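Local coordinates for GTP-binding protein (Thermus thermophilus, PDB 2DBY) that binds guanine nucleotides, here GDP, and probably works as a ribosome-binding ATPase of the OBG family, in the YchF/OLA1 subfamily, at residues Thr16-Asn19 / Ala20-Arg23; Thr35-Lys38 / Asn39-Val42; Arg244-Ala247 / Glu248-Glu251. One frame throughout, in Å; residues are numbered along the deposited sequence.

All three contacts are local and lie in the OBG-type G domain. Contacts 1 and 3 each run between successive turns of one helix, 14-25 and 243-250, and these helices pack together, A20 of the first against E246 and A247 of the second; the centres of the two contacts lie 8 Å apart. Both also touch GDP, one at a phosphate and the other at the base. Contact 1 is partly buried and joins its side chains through leucine and phenylalanine, whereas contact 3 lies at the surface and adds a salt bridge. Contact 2, partly buried and with its centre 12 Å from that of contact 1, holds a beta turn leading into strand 40-44 and does not touch the nucleotide.

Contact 1: residues Thr16-Asn19 / Ala20-Arg23; sequences TLFN and ALTR. With GDP (guanosine-5'-diphosphate), chain B.
L21 lays its methyl CD1 over one face of the F18 ring, 3.8 Å from the ring centroid and only 15° off the normal: a CH-pi contact placed somewhat toward the rim, with CE2 as the nearest ring atom. With CG of L21 anti to its own carbonyl carbon (chi1 -72°), the side chain leans back along the helix toward the preceding turn. The same methyl also meets CG of L17, at 4.1 Å, so one branch of L21 serves two neighbours. Leucine suits both positions because its two methyl branches can pack against neighbours on different sides of a buried position; L17, A20 and L21 also rest on L271 of helix 270-281, while F18 and L21 reach I6 of strand 3-7.

The backbone carries the regular i to i+4 ladder of an alpha-helix. L21 N gives its hydrogen to L17 O at 3.0 Å, T22 N to F18 O at 2.9 Å and R23 N to N19 O at 3.1 Å, while the bond from A20 N to T16 O is weak. Helix 14-25 begins within the P-loop (Walker A) motif, whose K14 and S15 form its first residues and, with G13, bind GDP.

T16 adds two polar contacts with the nucleotide. Its backbone N donates to O1A of the GDP alpha-phosphate at 3.0 Å, and its OG1 donates to the same oxygen at 2.9 Å, so two bonds from one residue grip a single phosphate oxygen. OG1 lies beside the backbone N (chi1 -64°), which lets hydroxyl and amide converge; threonine fits here because it joins this donor to a methyl, CG2, that packs on the helix 243-250 side, near R244 N. A20, small enough for close helix packing, rests on E246 of that same helix.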
ATOM      1  N   THR A  16       1.985 -20.076  -1.731  1.00 15.47           N
ATOM      2  CA  THR A  16       3.439 -20.084  -1.826  1.00 14.29           C
ATOM      3  C   THR A  16       3.933 -18.678  -1.520  1.00 16.91           C
ATOM      4  O   THR A  16       4.864 -18.498  -0.738  1.00 15.58           O
ATOM      5  CB  THR A  16       3.886 -20.502  -3.227  1.00 16.19           C
ATOM      6  OG1 THR A  16       3.468 -21.852  -3.458  1.00 18.54           O
ATOM      7  CG2 THR A  16       5.418 -20.414  -3.358  1.00 15.35           C
ATOM      8  N   LEU A  17       3.279 -17.678  -2.110  1.00 12.59           N
ATOM      9  CA  LEU A  17       3.655 -16.296  -1.856  1.00 12.16           C
ATOM     10  C   LEU A  17       3.458 -16.024  -0.378  1.00 15.63           C
ATOM     11  O   LEU A  17       4.229 -15.296   0.225  1.00 12.62           O
ATOM     12  CB  LEU A  17       2.800 -15.323  -2.676  1.00 12.74           C
ATOM     13  CG  LEU A  17       3.177 -13.846  -2.517  1.00 13.59           C
ATOM     14  CD1 LEU A  17       4.624 -13.559  -2.966  1.00 10.21           C
ATOM     15  CD2 LEU A  17       2.197 -13.023  -3.360  1.00 16.12           C
ATOM     16  N   PHE A  18       2.398 -16.570   0.217  1.00 12.84           N
ATOM     17  CA  PHE A  18       2.268 -16.345   1.649  1.00 16.26           C
ATOM     18  C   PHE A  18       3.266 -17.094   2.521  1.00 18.93           C
ATOM     19  O   PHE A  18       3.473 -16.701   3.670  1.00 25.06           O
ATOM     20  CB  PHE A  18       0.866 -16.609   2.134  1.00 18.90           C
ATOM     21  CG  PHE A  18       0.040 -15.396   2.103  1.00 16.12           C
ATOM     22  CD1 PHE A  18      -0.738 -15.103   0.985  1.00 19.84           C
ATOM     23  CD2 PHE A  18       0.146 -14.462   3.125  1.00 17.10           C
ATOM     24  CE1 PHE A  18      -1.404 -13.885   0.876  1.00 23.60           C
ATOM     25  CE2 PHE A  18      -0.506 -13.242   3.034  1.00 22.26           C
ATOM     26  CZ  PHE A  18      -1.290 -12.951   1.896  1.00 24.38           C
ATOM     27  N   ASN A  19       3.898 -18.147   2.021  1.00 22.54           N
ATOM     28  CA  ASN A  19       4.936 -18.789   2.855  1.00 20.38           C
ATOM     29  C   ASN A  19       6.009 -17.719   3.006  1.00 19.64           C
ATOM     30  O   ASN A  19       6.564 -17.498   4.085  1.00 17.92           O
ATOM     31  CB  ASN A  19       5.600 -20.002   2.177  1.00 20.18           C
ATOM     32  CG  ASN A  19       4.683 -21.193   2.063  1.00 28.19           C
ATOM     33  OD1 ASN A  19       3.808 -21.390   2.899  1.00 27.26           O
ATOM     34  ND2 ASN A  19       4.883 -22.005   1.010  1.00 28.83           N
ATOM     35  N   ALA A  20       6.296 -17.041   1.904  1.00 15.74           N
ATOM     36  CA  ALA A  20       7.318 -16.002   1.916  1.00 16.40           C
ATOM     37  C   ALA A  20       6.952 -14.816   2.805  1.00 13.83           C
ATOM     38  O   ALA A  20       7.779 -14.297   3.567  1.00 13.48           O
ATOM     39  CB  ALA A  20       7.587 -15.538   0.495  1.00 14.13           C
ATOM     40  N   LEU A  21       5.704 -14.375   2.706  1.00  9.98           N
ATOM     41  CA  LEU A  21       5.248 -13.255   3.488  1.00 12.91           C
ATOM     42  C   LEU A  21       5.251 -13.587   4.979  1.00 11.66           C
ATOM     43  O   LEU A  21       5.633 -12.752   5.798  1.00 11.48           O
ATOM     44  CB  LEU A  21       3.838 -12.858   3.023  1.00 11.91           C
ATOM     45  CG  LEU A  21       3.828 -12.176   1.653  1.00 13.50           C
ATOM     46  CD1 LEU A  21       2.398 -12.098   1.099  1.00 20.73           C
ATOM     47  CD2 LEU A  21       4.420 -10.768   1.801  1.00 19.36           C
ATOM     48  N   THR A  22       4.831 -14.799   5.344  1.00 10.65           N
ATOM     49  CA  THR A  22       4.821 -15.119   6.776  1.00 14.04           C
ATOM     50  C   THR A  22       6.256 -15.189   7.310  1.00 12.58           C
ATOM     51  O   THR A  22       6.521 -14.799   8.444  1.00 13.85           O
ATOM     52  CB  THR A  22       4.012 -16.400   7.047  1.00 17.38           C
ATOM     53  OG1 THR A  22       2.651 -16.162   6.651  1.00 17.04           O
ATOM     54  CG2 THR A  22       4.015 -16.755   8.558  1.00 15.49           C
ATOM     55  N   ARG A  23       7.190 -15.671   6.506  1.00 12.55           N
ATOM     56  CA  ARG A  23       8.582 -15.677   6.966  1.00 13.35           C
ATOM     57  C   ARG A  23       9.077 -14.228   7.140  1.00 16.16           C
ATOM     58  O   ARG A  23       9.698 -13.867   8.154  1.00 13.38           O
ATOM     59  CB  ARG A  23       9.476 -16.420   5.955  1.00 10.52           C
ATOM     60  CG  ARG A  23       9.259 -17.918   5.956  1.00 11.21           C
ATOM     61  CD  ARG A  23      10.063 -18.561   4.834  1.00 14.76           C
ATOM     62  NE  ARG A  23      10.036 -20.031   4.840  1.00 17.27           N
ATOM     63  CZ  ARG A  23      10.790 -20.778   5.649  1.00 16.15           C
ATOM     64  NH1 ARG A  23      11.613 -20.194   6.529  1.00 11.64           N
ATOM     65  NH2 ARG A  23      10.753 -22.103   5.552  1.00 16.28           N
TER
HETATM   66  PB  GDP B 501      -2.767 -21.328  -4.422  0.62 27.51           P
HETATM   67  O1B GDP B 501      -3.823 -22.376  -4.746  0.62 26.09           O
HETATM   68  O2B GDP B 501      -3.064 -19.929  -5.189  0.62 12.57           O
HETATM   69  O3B GDP B 501      -2.255 -21.253  -2.985  0.62 23.11           O
HETATM   70  O3A GDP B 501      -1.464 -21.891  -5.240  0.62 27.76           O
HETATM   71  PA  GDP B 501      -0.128 -22.609  -4.689  0.62 36.75           P
HETATM   72  O1A GDP B 501       0.583 -21.712  -3.770  0.62 19.44           O
HETATM   73  O2A GDP B 501      -0.510 -23.977  -3.932  0.62 33.40           O
HETATM   74  O5' GDP B 501       0.830 -22.928  -5.950  0.62 40.67           O
HETATM   75  C5' GDP B 501       0.174 -23.851  -6.826  0.62 49.07           C
HETATM   76  C4' GDP B 501       1.250 -24.669  -7.584  0.62 51.81           C
HETATM   77  O4' GDP B 501       2.139 -23.809  -8.401  0.62 53.64           O
HETATM   78  C3' GDP B 501       2.214 -25.434  -6.688  0.62 52.74           C
HETATM   79  O3' GDP B 501       2.611 -26.799  -6.813  0.62 57.49           O
HETATM   80  C2' GDP B 501       3.348 -24.402  -6.457  0.62 54.44           C
HETATM   81  O2' GDP B 501       4.550 -25.164  -6.190  0.62 57.11           O
HETATM   82  C1' GDP B 501       3.535 -23.899  -7.881  0.62 52.49           C
HETATM   83  N9  GDP B 501       4.135 -22.534  -7.950  0.62 47.77           N
HETATM   84  C8  GDP B 501       3.727 -21.412  -7.255  0.62 44.91           C
HETATM   85  N7  GDP B 501       4.470 -20.385  -7.566  0.62 36.19           N
HETATM   86  C5  GDP B 501       5.403 -20.773  -8.475  0.62 41.36           C
HETATM   87  C6  GDP B 501       6.464 -20.104  -9.175  0.62 38.65           C
HETATM   88  O6  GDP B 501       6.670 -18.928  -8.986  0.62 21.73           O
HETATM   89  N1  GDP B 501       7.243 -20.824 -10.061  0.62 38.06           N
HETATM   90  C2  GDP B 501       7.000 -22.169 -10.271  0.62 44.46           C
HETATM   91  N2  GDP B 501       7.785 -22.862 -11.157  0.62 45.35           N
HETATM   92  N3  GDP B 501       6.013 -22.807  -9.626  0.62 46.55           N
HETATM   93  C4  GDP B 501       5.203 -22.157  -8.733  0.62 44.82           C

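Contact 2: residues Thr35-Lys38 / Asn39-Val42; sequences TIDK and NVGV
D37 lays its CB against CG2 of V40 at 3.6 Å, the two side chains crossing at about a right angle, while its carboxylate turns toward the backbone two residues on. There OD2 accepts the amide hydrogen of N39 at 2.7 Å in a nearly straight bond, 171° at the hydrogen. The donor comes from above the carboxylate plane, 38° out of it. With CG anti to the backbone N (chi1 -176°), beside the carbonyl carbon, the carboxylate points on along the chain toward the N39 amide; aspartate suits the place because its short chain brings an oxygen within bonding distance.

This is a type I beta turn from D37 to V40, closed by the bond from V40 N to D37 O at 3.1 Å, and an Asx turn is superposed on its start through the side-chain bond to N39. The turn delivers the chain from the loop after helix 14-25 into strand 40-44, which runs antiparallel to strand 66-75 in the sheet of the G domain; N39 and G41 make backbone hydrogen bonds to D75 and F73 of that strand.

T35 closes the apolar side. Its methyl CG2 lies 3.9 Å from CA of G41 and 4.1 Å from CG1 of both V40 and V42, a small hydrophobic patch for which beta-branched residues are apt because their methyls sit close to the backbone. With OG1 held between the backbone N and the carbonyl carbon, the methyl is turned toward the strand, and the hydroxyl is hydrogen-bonded to the carbonyl of P32. A water bridges K38 O and V40 O across the turn through two weak bonds.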
ATOM      1  N   THR A  35      -1.949  -7.661  13.270  1.00 13.03           N
ATOM      2  CA  THR A  35      -1.234  -8.877  12.910  1.00 12.60           C
ATOM      3  C   THR A  35      -1.509 -10.064  13.842  1.00 15.81           C
ATOM      4  O   THR A  35      -0.993 -11.154  13.636  1.00 15.84           O
ATOM      5  CB  THR A  35       0.310  -8.658  12.776  1.00 17.25           C
ATOM      6  OG1 THR A  35       0.854  -8.245  14.034  1.00 15.82           O
ATOM      7  CG2 THR A  35       0.622  -7.615  11.692  1.00 13.50           C
ATOM      8  N   ILE A  36      -2.319  -9.867  14.878  1.00 18.42           N
ATOM      9  CA  ILE A  36      -2.643 -11.023  15.712  1.00 16.53           C
ATOM     10  C   ILE A  36      -3.313 -12.075  14.816  1.00 18.60           C
ATOM     11  O   ILE A  36      -3.169 -13.278  15.031  1.00 20.63           O
ATOM     12  CB  ILE A  36      -3.643 -10.651  16.828  1.00 20.50           C
ATOM     13  CG1 ILE A  36      -2.985  -9.689  17.802  1.00 24.23           C
ATOM     14  CG2 ILE A  36      -4.094 -11.903  17.568  1.00 24.82           C
ATOM     15  CD1 ILE A  36      -3.897  -9.249  18.949  1.00 33.89           C
ATOM     16  N   ASP A  37      -4.046 -11.600  13.803  1.00 17.92           N
ATOM     17  CA  ASP A  37      -4.756 -12.476  12.872  1.00 18.54           C
ATOM     18  C   ASP A  37      -3.739 -13.285  12.072  1.00 18.12           C
ATOM     19  O   ASP A  37      -2.753 -12.732  11.579  1.00 16.07           O
ATOM     20  CB  ASP A  37      -5.640 -11.613  11.955  1.00 17.69           C
ATOM     21  CG  ASP A  37      -6.509 -12.429  11.006  1.00 23.23           C
ATOM     22  OD1 ASP A  37      -7.602 -11.934  10.664  1.00 31.01           O
ATOM     23  OD2 ASP A  37      -6.118 -13.532  10.575  1.00 27.65           O
ATOM     24  N   LYS A  38      -3.955 -14.586  11.959  1.00 15.20           N
ATOM     25  CA  LYS A  38      -3.017 -15.438  11.233  1.00 17.73           C
ATOM     26  C   LYS A  38      -2.892 -15.033   9.757  1.00 18.91           C
ATOM     27  O   LYS A  38      -1.896 -15.339   9.102  1.00 19.17           O
ATOM     28  CB  LYS A  38      -3.428 -16.919  11.341  1.00 23.85           C
ATOM     29  CG  LYS A  38      -4.706 -17.297  10.594  1.00 29.27           C
ATOM     30  CD  LYS A  38      -4.868 -18.819  10.566  1.00 39.66           C
ATOM     31  CE  LYS A  38      -5.948 -19.268   9.584  1.00 49.71           C
ATOM     32  NZ  LYS A  38      -5.957 -20.768   9.421  1.00 52.68           N
ATOM     33  N   ASN A  39      -3.891 -14.327   9.234  1.00 16.28           N
ATOM     34  CA  ASN A  39      -3.856 -13.920   7.825  1.00 14.82           C
ATOM     35  C   ASN A  39      -3.282 -12.541   7.578  1.00 16.61           C
ATOM     36  O   ASN A  39      -3.277 -12.085   6.437  1.00 17.38           O
ATOM     37  CB  ASN A  39      -5.265 -13.955   7.233  1.00 19.41           C
ATOM     38  CG  ASN A  39      -5.801 -15.366   7.111  1.00 24.06           C
ATOM     39  OD1 ASN A  39      -5.072 -16.276   6.718  1.00 26.60           O
ATOM     40  ND2 ASN A  39      -7.074 -15.558   7.446  1.00 29.64           N
ATOM     41  N   VAL A  40      -2.777 -11.907   8.631  1.00 16.00           N
ATOM     42  CA  VAL A  40      -2.251 -10.547   8.542  1.00 13.87           C
ATOM     43  C   VAL A  40      -0.783 -10.449   8.968  1.00 19.18           C
ATOM     44  O   VAL A  40      -0.405 -10.908  10.057  1.00 15.08           O
ATOM     45  CB  VAL A  40      -3.096  -9.592   9.440  1.00 16.66           C
ATOM     46  CG1 VAL A  40      -2.606  -8.151   9.292  1.00 16.00           C
ATOM     47  CG2 VAL A  40      -4.612  -9.689   9.086  1.00 14.59           C
ATOM     48  N   GLY A  41       0.057  -9.861   8.114  1.00 10.77           N
ATOM     49  CA  GLY A  41       1.459  -9.744   8.485  1.00 10.82           C
ATOM     50  C   GLY A  41       2.035  -8.544   7.768  1.00 12.04           C
ATOM     51  O   GLY A  41       1.341  -7.916   6.967  1.00 12.82           O
ATOM     52  N   VAL A  42       3.286  -8.222   8.042  1.00 12.30           N
ATOM     53  CA  VAL A  42       3.898  -7.081   7.373  1.00 12.20           C
ATOM     54  C   VAL A  42       5.215  -7.458   6.730  1.00 13.37           C
ATOM     55  O   VAL A  42       5.830  -8.478   7.076  1.00 15.03           O
ATOM     56  CB  VAL A  42       4.160  -5.915   8.346  1.00 15.34           C
ATOM     57  CG1 VAL A  42       2.871  -5.482   9.024  1.00 16.68           C
ATOM     58  CG2 VAL A  42       5.178  -6.322   9.378  1.00 18.26           C
TER
HETATM   59  O   HOH W   1       0.833 -14.026  10.427  1.00 28.30           O

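Contact 3: residues Arg244-Ala247 / Glu248-Glu251; sequences RLEA and ELAE. With GDP (guanosine-5'-diphosphate), chain B.
This is a surface contact near the start of helix 243-250, where R244 pairs with E248 one turn on and also meets the guanine of GDP. R244 N donates to O6 of the base at 3.1 Å, and its CB lies 3.4 Å from C6 of the base. From there the side chain runs out, extended, with CG anti to the backbone N (chi1 180°), and NE forms a salt bridge to E248 OE2 at 3.1 Å. NE meets that oxygen on its syn side but well out of the carboxylate plane, and the guanidinium and carboxylate planes stand 83° apart, nearly perpendicular. On the apolar flank CG of L245 meets CD1 of L249 at 3.7 Å, and L249 goes on to touch A257 and L261 of helix 254-263. Cutting L245 back to an alanine here removes CG and both methyls, which would probably open a gap beside CD1 of L249 and take away its support on this flank. A water joins A247 O to E251 OE1. Because R244 is a long, charged residue near the base and E248 is set one turn on, their pairing probably restrains the arginine chain and partly offsets its positive charge beside the nucleotide.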
ATOM      1  N   ARG A 244       7.506 -18.860  -5.979  1.00 13.83           N
ATOM      2  CA  ARG A 244       8.399 -19.919  -5.532  1.00 16.09           C
ATOM      3  C   ARG A 244       9.776 -19.372  -5.167  1.00 13.40           C
ATOM      4  O   ARG A 244      10.355 -19.740  -4.136  1.00 13.06           O
ATOM      5  CB  ARG A 244       8.548 -20.991  -6.610  1.00 25.33           C
ATOM      6  CG  ARG A 244       9.463 -22.121  -6.187  1.00 32.79           C
ATOM      7  CD  ARG A 244       9.390 -23.289  -7.138  1.00 43.03           C
ATOM      8  NE  ARG A 244      10.438 -24.262  -6.840  1.00 53.50           N
ATOM      9  CZ  ARG A 244      10.630 -25.383  -7.525  1.00 55.89           C
ATOM     10  NH1 ARG A 244       9.835 -25.672  -8.549  1.00 58.84           N
ATOM     11  NH2 ARG A 244      11.621 -26.206  -7.192  1.00 54.07           N
ATOM     12  N   LEU A 245      10.313 -18.505  -6.006  1.00 12.00           N
ATOM     13  CA  LEU A 245      11.626 -17.924  -5.723  1.00 12.55           C
ATOM     14  C   LEU A 245      11.579 -17.117  -4.431  1.00 15.44           C
ATOM     15  O   LEU A 245      12.492 -17.176  -3.612  1.00 12.48           O
ATOM     16  CB  LEU A 245      12.071 -17.009  -6.863  1.00 13.22           C
ATOM     17  CG  LEU A 245      13.426 -16.316  -6.637  1.00 14.88           C
ATOM     18  CD1 LEU A 245      14.528 -17.372  -6.559  1.00 22.00           C
ATOM     19  CD2 LEU A 245      13.704 -15.367  -7.811  1.00 14.51           C
ATOM     20  N   GLU A 246      10.511 -16.347  -4.232  1.00 11.33           N
ATOM     21  CA  GLU A 246      10.432 -15.562  -3.012  1.00 11.85           C
ATOM     22  C   GLU A 246      10.410 -16.443  -1.774  1.00 12.29           C
ATOM     23  O   GLU A 246      11.023 -16.105  -0.755  1.00 12.68           O
ATOM     24  CB  GLU A 246       9.183 -14.661  -3.015  1.00 14.36           C
ATOM     25  CG  GLU A 246       9.241 -13.591  -4.103  1.00 13.75           C
ATOM     26  CD  GLU A 246      10.506 -12.749  -4.022  1.00 17.98           C
ATOM     27  OE1 GLU A 246      11.210 -12.621  -5.046  1.00 17.05           O
ATOM     28  OE2 GLU A 246      10.796 -12.220  -2.930  1.00 16.96           O
ATOM     29  N   ALA A 247       9.699 -17.557  -1.837  1.00 11.76           N
ATOM     30  CA  ALA A 247       9.645 -18.443  -0.677  1.00 14.88           C
ATOM     31  C   ALA A 247      11.035 -19.008  -0.391  1.00 17.41           C
ATOM     32  O   ALA A 247      11.438 -19.134   0.781  1.00 14.18           O
ATOM     33  CB  ALA A 247       8.669 -19.566  -0.932  1.00 17.21           C
ATOM     34  N   GLU A 248      11.766 -19.353  -1.450  1.00 12.32           N
ATOM     35  CA  GLU A 248      13.126 -19.902  -1.274  1.00 14.18           C
ATOM     36  C   GLU A 248      14.073 -18.846  -0.691  1.00 11.05           C
ATOM     37  O   GLU A 248      14.811 -19.114   0.252  1.00 13.97           O
ATOM     38  CB  GLU A 248      13.661 -20.407  -2.614  1.00 16.03           C
ATOM     39  CG  GLU A 248      12.864 -21.603  -3.140  1.00 19.42           C
ATOM     40  CD  GLU A 248      13.146 -21.928  -4.589  1.00 21.90           C
ATOM     41  OE1 GLU A 248      13.808 -21.123  -5.270  1.00 20.82           O
ATOM     42  OE2 GLU A 248      12.679 -22.997  -5.056  1.00 30.25           O
ATOM     43  N   LEU A 249      14.038 -17.631  -1.229  1.00 15.07           N
ATOM     44  CA  LEU A 249      14.889 -16.560  -0.721  1.00 15.47           C
ATOM     45  C   LEU A 249      14.593 -16.169   0.737  1.00 16.21           C
ATOM     46  O   LEU A 249      15.520 -15.840   1.489  1.00 14.97           O
ATOM     47  CB  LEU A 249      14.766 -15.308  -1.593  1.00 15.14           C
ATOM     48  CG  LEU A 249      15.298 -15.434  -3.026  1.00 14.43           C
ATOM     49  CD1 LEU A 249      14.792 -14.252  -3.863  1.00 17.26           C
ATOM     50  CD2 LEU A 249      16.835 -15.442  -3.008  1.00 14.88           C
ATOM     51  N   ALA A 250      13.324 -16.203   1.122  1.00 14.22           N
ATOM     52  CA  ALA A 250      12.899 -15.820   2.471  1.00 12.43           C
ATOM     53  C   ALA A 250      13.442 -16.757   3.540  1.00 14.81           C
ATOM     54  O   ALA A 250      13.455 -16.414   4.710  1.00 14.00           O
ATOM     55  CB  ALA A 250      11.368 -15.773   2.552  1.00 13.94           C
ATOM     56  N   GLU A 251      13.864 -17.945   3.139  1.00 13.75           N
ATOM     57  CA  GLU A 251      14.427 -18.910   4.090  1.00 14.99           C
ATOM     58  C   GLU A 251      15.872 -18.545   4.432  1.00 16.30           C
ATOM     59  O   GLU A 251      16.424 -18.997   5.451  1.00 16.90           O
ATOM     60  CB  GLU A 251      14.380 -20.307   3.462  1.00 18.48           C
ATOM     61  CG  GLU A 251      14.545 -21.425   4.428  1.00 23.90           C
ATOM     62  CD  GLU A 251      14.442 -22.784   3.763  1.00 21.91           C
ATOM     63  OE1 GLU A 251      13.586 -22.963   2.873  1.00 20.06           O
ATOM     64  OE2 GLU A 251      15.216 -23.679   4.160  1.00 28.02           O
TER
HETATM   65  PB  GDP B 501      -2.767 -21.328  -4.422  0.62 27.51           P
HETATM   66  O1B GDP B 501      -3.823 -22.376  -4.746  0.62 26.09           O
HETATM   67  O2B GDP B 501      -3.064 -19.929  -5.189  0.62 12.57           O
HETATM   68  O3B GDP B 501      -2.255 -21.253  -2.985  0.62 23.11           O
HETATM   69  O3A GDP B 501      -1.464 -21.891  -5.240  0.62 27.76           O
HETATM   70  PA  GDP B 501      -0.128 -22.609  -4.689  0.62 36.75           P
HETATM   71  O1A GDP B 501       0.583 -21.712  -3.770  0.62 19.44           O
HETATM   72  O2A GDP B 501      -0.510 -23.977  -3.932  0.62 33.40           O
HETATM   73  O5' GDP B 501       0.830 -22.928  -5.950  0.62 40.67           O
HETATM   74  C5' GDP B 501       0.174 -23.851  -6.826  0.62 49.07           C
HETATM   75  C4' GDP B 501       1.250 -24.669  -7.584  0.62 51.81           C
HETATM   76  O4' GDP B 501       2.139 -23.809  -8.401  0.62 53.64           O
HETATM   77  C3' GDP B 501       2.214 -25.434  -6.688  0.62 52.74           C
HETATM   78  O3' GDP B 501       2.611 -26.799  -6.813  0.62 57.49           O
HETATM   79  C2' GDP B 501       3.348 -24.402  -6.457  0.62 54.44           C
HETATM   80  O2' GDP B 501       4.550 -25.164  -6.190  0.62 57.11           O
HETATM   81  C1' GDP B 501       3.535 -23.899  -7.881  0.62 52.49           C
HETATM   82  N9  GDP B 501       4.135 -22.534  -7.950  0.62 47.77           N
HETATM   83  C8  GDP B 501       3.727 -21.412  -7.255  0.62 44.91           C
HETATM   84  N7  GDP B 501       4.470 -20.385  -7.566  0.62 36.19           N
HETATM   85  C5  GDP B 501       5.403 -20.773  -8.475  0.62 41.36           C
HETATM   86  C6  GDP B 501       6.464 -20.104  -9.175  0.62 38.65           C
HETATM   87  O6  GDP B 501       6.670 -18.928  -8.986  0.62 21.73           O
HETATM   88  N1  GDP B 501       7.243 -20.824 -10.061  0.62 38.06           N
HETATM   89  C2  GDP B 501       7.000 -22.169 -10.271  0.62 44.46           C
HETATM   90  N2  GDP B 501       7.785 -22.862 -11.157  0.62 45.35           N
HETATM   91  N3  GDP B 501       6.013 -22.807  -9.626  0.62 46.55           N
HETATM   92  C4  GDP B 501       5.203 -22.157  -8.733  0.62 44.82           C
HETATM   93  O   HOH W   2      11.359 -21.664   1.613  1.00 23.51           O